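Local coordinates for RagA protein (Porphyromonas gingivalis, PDB 6SLN) that probably works as a TonB-dependent outer-membrane transporter, taking nutrients, most likely peptides, through a plugged beta-barrel, at residues V115-I118 with M119-L122; I230-T233 with K234-D237. All coordinates share one frame; numbering follows the deposited sequence.

Contact 1: residues V115-I118 with M119-L122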
ATOM      1  N   VAL A 115      12.043  26.383  16.086  1.00 47.21           N
ATOM      2  CA  VAL A 115      10.911  25.767  15.406  1.00 45.94           C
ATOM      3  C   VAL A 115      11.312  25.398  13.982  1.00 46.54           C
ATOM      4  O   VAL A 115      12.211  26.004  13.389  1.00 36.50           O
ATOM      5  CB  VAL A 115       9.659  26.667  15.395  1.00 53.33           C
ATOM      6  CG1 VAL A 115       8.921  26.575  16.730  1.00 57.78           C
ATOM      7  CG2 VAL A 115      10.032  28.096  15.054  1.00 52.91           C
ATOM      8  N   ALA A 116      10.636  24.380  13.436  1.00 48.68           N
ATOM      9  CA  ALA A 116      10.876  23.971  12.059  1.00 47.11           C
ATOM     10  C   ALA A 116      10.274  24.938  11.060  1.00 55.09           C
ATOM     11  O   ALA A 116      10.681  24.941   9.894  1.00 56.72           O
ATOM     12  CB  ALA A 116      10.298  22.585  11.803  1.00 50.22           C
ATOM     13  N   ASN A 117       9.312  25.750  11.492  1.00 61.00           N
ATOM     14  CA  ASN A 117       8.537  26.623  10.614  1.00 48.28           C
ATOM     15  C   ASN A 117       9.338  27.901  10.395  1.00 39.59           C
ATOM     16  O   ASN A 117       9.234  28.862  11.153  1.00 54.93           O
ATOM     17  CB  ASN A 117       7.164  26.867  11.232  1.00 43.76           C
ATOM     18  CG  ASN A 117       6.392  27.955  10.537  1.00 49.61           C
ATOM     19  OD1 ASN A 117       5.656  28.694  11.176  1.00 57.62           O
ATOM     20  ND2 ASN A 117       6.544  28.057   9.223  1.00 50.91           N
ATOM     21  N   ILE A 118      10.149  27.904   9.330  1.00 37.07           N
ATOM     22  CA  ILE A 118      11.123  28.969   9.072  1.00 38.58           C
ATOM     23  C   ILE A 118      10.450  30.305   8.776  1.00 43.05           C
ATOM     24  O   ILE A 118      10.979  31.361   9.147  1.00 40.71           O
ATOM     25  CB  ILE A 118      12.056  28.555   7.917  1.00 41.94           C
ATOM     26  CG1 ILE A 118      13.009  29.693   7.537  1.00 44.32           C
ATOM     27  CG2 ILE A 118      11.245  28.151   6.717  1.00 43.34           C
ATOM     28  CD1 ILE A 118      14.139  29.918   8.537  1.00 40.15           C
ATOM     29  N   MET A 119       9.291  30.299   8.107  1.00 48.38           N
ATOM     30  CA  MET A 119       8.656  31.566   7.738  1.00 50.24           C
ATOM     31  C   MET A 119       8.279  32.374   8.973  1.00 54.14           C
ATOM     32  O   MET A 119       8.261  33.618   8.929  1.00 49.09           O
ATOM     33  CB  MET A 119       7.426  31.307   6.862  1.00 48.73           C
ATOM     34  CG  MET A 119       7.766  31.010   5.383  1.00 50.04           C
ATOM     35  SD  MET A 119       8.783  32.318   4.659  1.00 52.83           S
ATOM     36  CE  MET A 119      10.390  31.560   4.558  1.00 50.03           C
ATOM     37  N   ASP A 120       8.007  31.680  10.086  1.00 46.39           N
ATOM     38  CA  ASP A 120       7.718  32.346  11.344  1.00 51.64           C
ATOM     39  C   ASP A 120       8.813  33.335  11.724  1.00 52.95           C
ATOM     40  O   ASP A 120       8.529  34.377  12.331  1.00 51.80           O
ATOM     41  CB  ASP A 120       7.532  31.300  12.444  1.00 55.69           C
ATOM     42  CG  ASP A 120       7.131  31.914  13.759  1.00 50.65           C
ATOM     43  OD1 ASP A 120       5.921  32.190  13.941  1.00 50.86           O
ATOM     44  OD2 ASP A 120       8.030  32.126  14.600  1.00 43.30           O
ATOM     45  N   ALA A 121      10.062  33.043  11.352  1.00 49.37           N
ATOM     46  CA  ALA A 121      11.186  33.914  11.684  1.00 55.01           C
ATOM     47  C   ALA A 121      11.204  35.204  10.870  1.00 55.88           C
ATOM     48  O   ALA A 121      12.042  36.069  11.145  1.00 54.87           O
ATOM     49  CB  ALA A 121      12.506  33.161  11.484  1.00 57.37           C
ATOM     50  N   LEU A 122      10.326  35.347   9.873  1.00 54.10           N
ATOM     51  CA  LEU A 122      10.247  36.564   9.081  1.00 58.73           C
ATOM     52  C   LEU A 122       9.038  37.410   9.433  1.00 63.87           C
ATOM     53  O   LEU A 122       8.884  38.500   8.884  1.00 74.47           O
ATOM     54  CB  LEU A 122      10.287  36.227   7.582  1.00 58.09           C
ATOM     55  CG  LEU A 122      11.745  35.861   7.286  1.00 65.01           C
ATOM     56  CD1 LEU A 122      11.937  34.363   7.093  1.00 60.82           C
ATOM     57  CD2 LEU A 122      12.378  36.686   6.142  1.00 67.15           C
TER
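Ile-118 and Ala-121 are joined through their backbones in a short 3-10 turn of the plug domain, the part of a TonB-dependent receptor that fills the barrel lumen. The evidence is a ladder of i to i+3 bonds: Ala-121 N donates to Ile-118 O at 2.9 Å, and Leu-122 N to Met-119 O at 2.9 Å. The rung before them is longer, Asp-120 N to Asn-117 O at 3.3 Å, with an N-H...O angle of 136° against 147° for the bond from Ala-121 to Ile-118.

Asn-117 and Asp-120 meet on one flank, three residues apart. Their side chains cross at about a right angle, and the CB of Asp-120, not its carboxylate, is the part beside Asn-117 O. With CG anti to the backbone N (chi1 -176°), the carboxylate of Asp-120 is carried away from the turn to a salt bridge with Arg-959 on barrel strand 951-964. A weak, long ion pair to Lys-930 on strand 921-937 adds to the basic surroundings, which would probably favour the ionised acid. The turn is thereby tied to the barrel wall.

Apolar groups occupy another flank. The CG2 branch of Ile-118 lies beside the methionine Met-119, whose chain folds back at chi2 and chi3, and the two side chains pass at a slant. Met-183 of strand 180-186 and Leu-169 of helix 169-173 also pack on the methionine, while Val-172 of the same helix and Pro-177 cover the isoleucine. The side-chain contact itself is made by two methyl groups: Met-119 CE rests 4.1 Å from Ile-118 CG2.

Contact 2: residues I230-T233 with K234-D237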
ATOM      1  N   ILE A 230       3.333  26.557  26.833  1.00 62.88           N
ATOM      2  CA  ILE A 230       2.150  27.275  26.355  1.00 66.74           C
ATOM      3  C   ILE A 230       2.259  28.738  26.788  1.00 62.35           C
ATOM      4  O   ILE A 230       2.584  29.036  27.944  1.00 48.49           O
ATOM      5  CB  ILE A 230       0.872  26.584  26.872  1.00 57.02           C
ATOM      6  CG1 ILE A 230      -0.388  27.112  26.202  1.00 69.99           C
ATOM      7  CG2 ILE A 230       0.707  26.759  28.339  1.00 38.73           C
ATOM      8  CD1 ILE A 230      -1.653  26.510  26.813  1.00 68.21           C
ATOM      9  N   LEU A 231       2.067  29.667  25.843  1.00 56.39           N
ATOM     10  CA  LEU A 231       2.597  31.012  26.073  1.00 54.41           C
ATOM     11  C   LEU A 231       1.664  31.926  26.851  1.00 50.87           C
ATOM     12  O   LEU A 231       2.092  33.011  27.252  1.00 48.15           O
ATOM     13  CB  LEU A 231       2.981  31.707  24.752  1.00 61.32           C
ATOM     14  CG  LEU A 231       2.162  31.851  23.455  1.00 62.37           C
ATOM     15  CD1 LEU A 231       0.777  32.501  23.591  1.00 62.44           C
ATOM     16  CD2 LEU A 231       3.011  32.661  22.495  1.00 58.35           C
ATOM     17  N   ASN A 232       0.417  31.537  27.083  1.00 49.60           N
ATOM     18  CA  ASN A 232      -0.477  32.413  27.819  1.00 49.43           C
ATOM     19  C   ASN A 232      -1.447  31.557  28.617  1.00 44.96           C
ATOM     20  O   ASN A 232      -1.998  30.592  28.077  1.00 42.99           O
ATOM     21  CB  ASN A 232      -1.213  33.357  26.858  1.00 54.48           C
ATOM     22  CG  ASN A 232      -2.349  34.094  27.515  1.00 55.87           C
ATOM     23  OD1 ASN A 232      -2.152  34.834  28.471  1.00 57.51           O
ATOM     24  ND2 ASN A 232      -3.547  33.913  26.987  1.00 63.83           N
ATOM     25  N   THR A 233      -1.652  31.917  29.890  1.00 44.08           N
ATOM     26  CA  THR A 233      -2.503  31.136  30.781  1.00 46.49           C
ATOM     27  C   THR A 233      -3.735  31.901  31.248  1.00 52.07           C
ATOM     28  O   THR A 233      -4.607  31.307  31.900  1.00 55.97           O
ATOM     29  CB  THR A 233      -1.710  30.628  32.000  1.00 49.08           C
ATOM     30  OG1 THR A 233      -0.911  31.681  32.595  1.00 46.76           O
ATOM     31  CG2 THR A 233      -0.794  29.493  31.553  1.00 49.78           C
ATOM     32  N   LYS A 234      -3.858  33.177  30.881  1.00 46.25           N
ATOM     33  CA  LYS A 234      -4.976  34.010  31.321  1.00 44.18           C
ATOM     34  C   LYS A 234      -6.360  33.396  31.132  1.00 48.29           C
ATOM     35  O   LYS A 234      -7.208  33.601  32.017  1.00 51.49           O
ATOM     36  CB  LYS A 234      -4.913  35.364  30.601  1.00 47.75           C
ATOM     37  CG  LYS A 234      -3.944  36.346  31.230  1.00 57.70           C
ATOM     38  CD  LYS A 234      -3.898  37.681  30.488  1.00 59.99           C
ATOM     39  CE  LYS A 234      -4.874  38.695  31.099  1.00 65.70           C
ATOM     40  NZ  LYS A 234      -4.685  40.054  30.521  1.00 72.27           N
ATOM     41  N   PRO A 235      -6.678  32.689  30.037  1.00 46.33           N
ATOM     42  CA  PRO A 235      -8.034  32.128  29.917  1.00 42.66           C
ATOM     43  C   PRO A 235      -8.411  31.251  31.083  1.00 40.96           C
ATOM     44  O   PRO A 235      -9.603  31.052  31.339  1.00 43.57           O
ATOM     45  CB  PRO A 235      -7.969  31.312  28.613  1.00 42.35           C
ATOM     46  CG  PRO A 235      -6.929  31.965  27.818  1.00 39.79           C
ATOM     47  CD  PRO A 235      -5.896  32.454  28.804  1.00 40.43           C
ATOM     48  N   LEU A 236      -7.432  30.700  31.790  1.00 46.88           N
ATOM     49  CA  LEU A 236      -7.749  29.831  32.914  1.00 45.88           C
ATOM     50  C   LEU A 236      -8.199  30.615  34.143  1.00 42.09           C
ATOM     51  O   LEU A 236      -9.017  30.107  34.917  1.00 49.15           O
ATOM     52  CB  LEU A 236      -6.544  28.951  33.239  1.00 40.64           C
ATOM     53  CG  LEU A 236      -6.367  27.894  32.154  1.00 52.84           C
ATOM     54  CD1 LEU A 236      -4.990  27.965  31.503  1.00 61.69           C
ATOM     55  CD2 LEU A 236      -6.635  26.543  32.736  1.00 43.31           C
ATOM     56  N   ASP A 237      -7.719  31.856  34.303  1.00 45.74           N
ATOM     57  CA  ASP A 237      -7.913  32.606  35.548  1.00 47.87           C
ATOM     58  C   ASP A 237      -9.382  32.670  35.944  1.00 50.42           C
ATOM     59  O   ASP A 237      -9.735  32.438  37.106  1.00 50.63           O
ATOM     60  CB  ASP A 237      -7.348  34.026  35.410  1.00 44.60           C
ATOM     61  CG  ASP A 237      -5.816  34.057  35.252  1.00 60.31           C
ATOM     62  OD1 ASP A 237      -5.167  32.987  35.184  1.00 63.06           O
ATOM     63  OD2 ASP A 237      -5.255  35.176  35.183  1.00 65.13           O
TER
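Thr-233 O receives the backbone N-H of Leu-236 at 2.9 Å, the shortest hydrogen bond between 230-233 and 234-237. Leu-236 CD1 lies beside the same oxygen. This i to i+3 bond belongs to the first turn of a weakly bonded helix at 234-237, and the next one follows it, Asp-237 N to Lys-234 O at 2.9 Å.

Ahead of the helix, Asn-232 provides a side-chain cap in an Asx turn. The bond from Lys-234 N to Asn-232 OD1 is weak at 3.4 Å but fairly straight, with an N-H...O angle of 160°. The geometry follows from chi1 of 168°, which swings CG anti to the backbone N and beside the carbonyl carbon, along the onward course of the chain. The same OD1 lies against the aliphatic part of Lys-234, next to its CB, before the lysine chain bends at chi3. On the other branch of the amide, Asn-232 ND2 lies near CD of the Pro-235 ring, the two side chains crossing obliquely. Both branches of the amide are in use, because ND2 also donates to Phe-970 O, which should fix the rotation of the group.

The cap lies where barrel strand 218-230 ends, probably on the extracellular side. Leu-302 of helix 301-305 packs on Ile-230, Thr-233 and Leu-236, while Val-394 and Leu-395 of helix 390-396 meet the leucine, and Leu-395 also touches Pro-235.

In the fold
Contact 1 lies in the core, its centre about 9 Å from the centre of the chain, whereas contact 2 is a surface feature whose centre is about 22 Å from that point; the two centres are about 23 Å apart and the nearest atoms about 9 Å, without touching. Both are short turns closed by i to i+3 backbone bonds, but they serve different elements. Residues 115-122 belong to the plug and reach the barrel through a buried charge pairing; residues 230-237 leave the first barrel strand and carry a weak amide cap. Strand 951-964 is common to both surroundings, giving Arg-959 to contact 1, and Asn-960 and Thr-963, beside Leu-231, to contact 2.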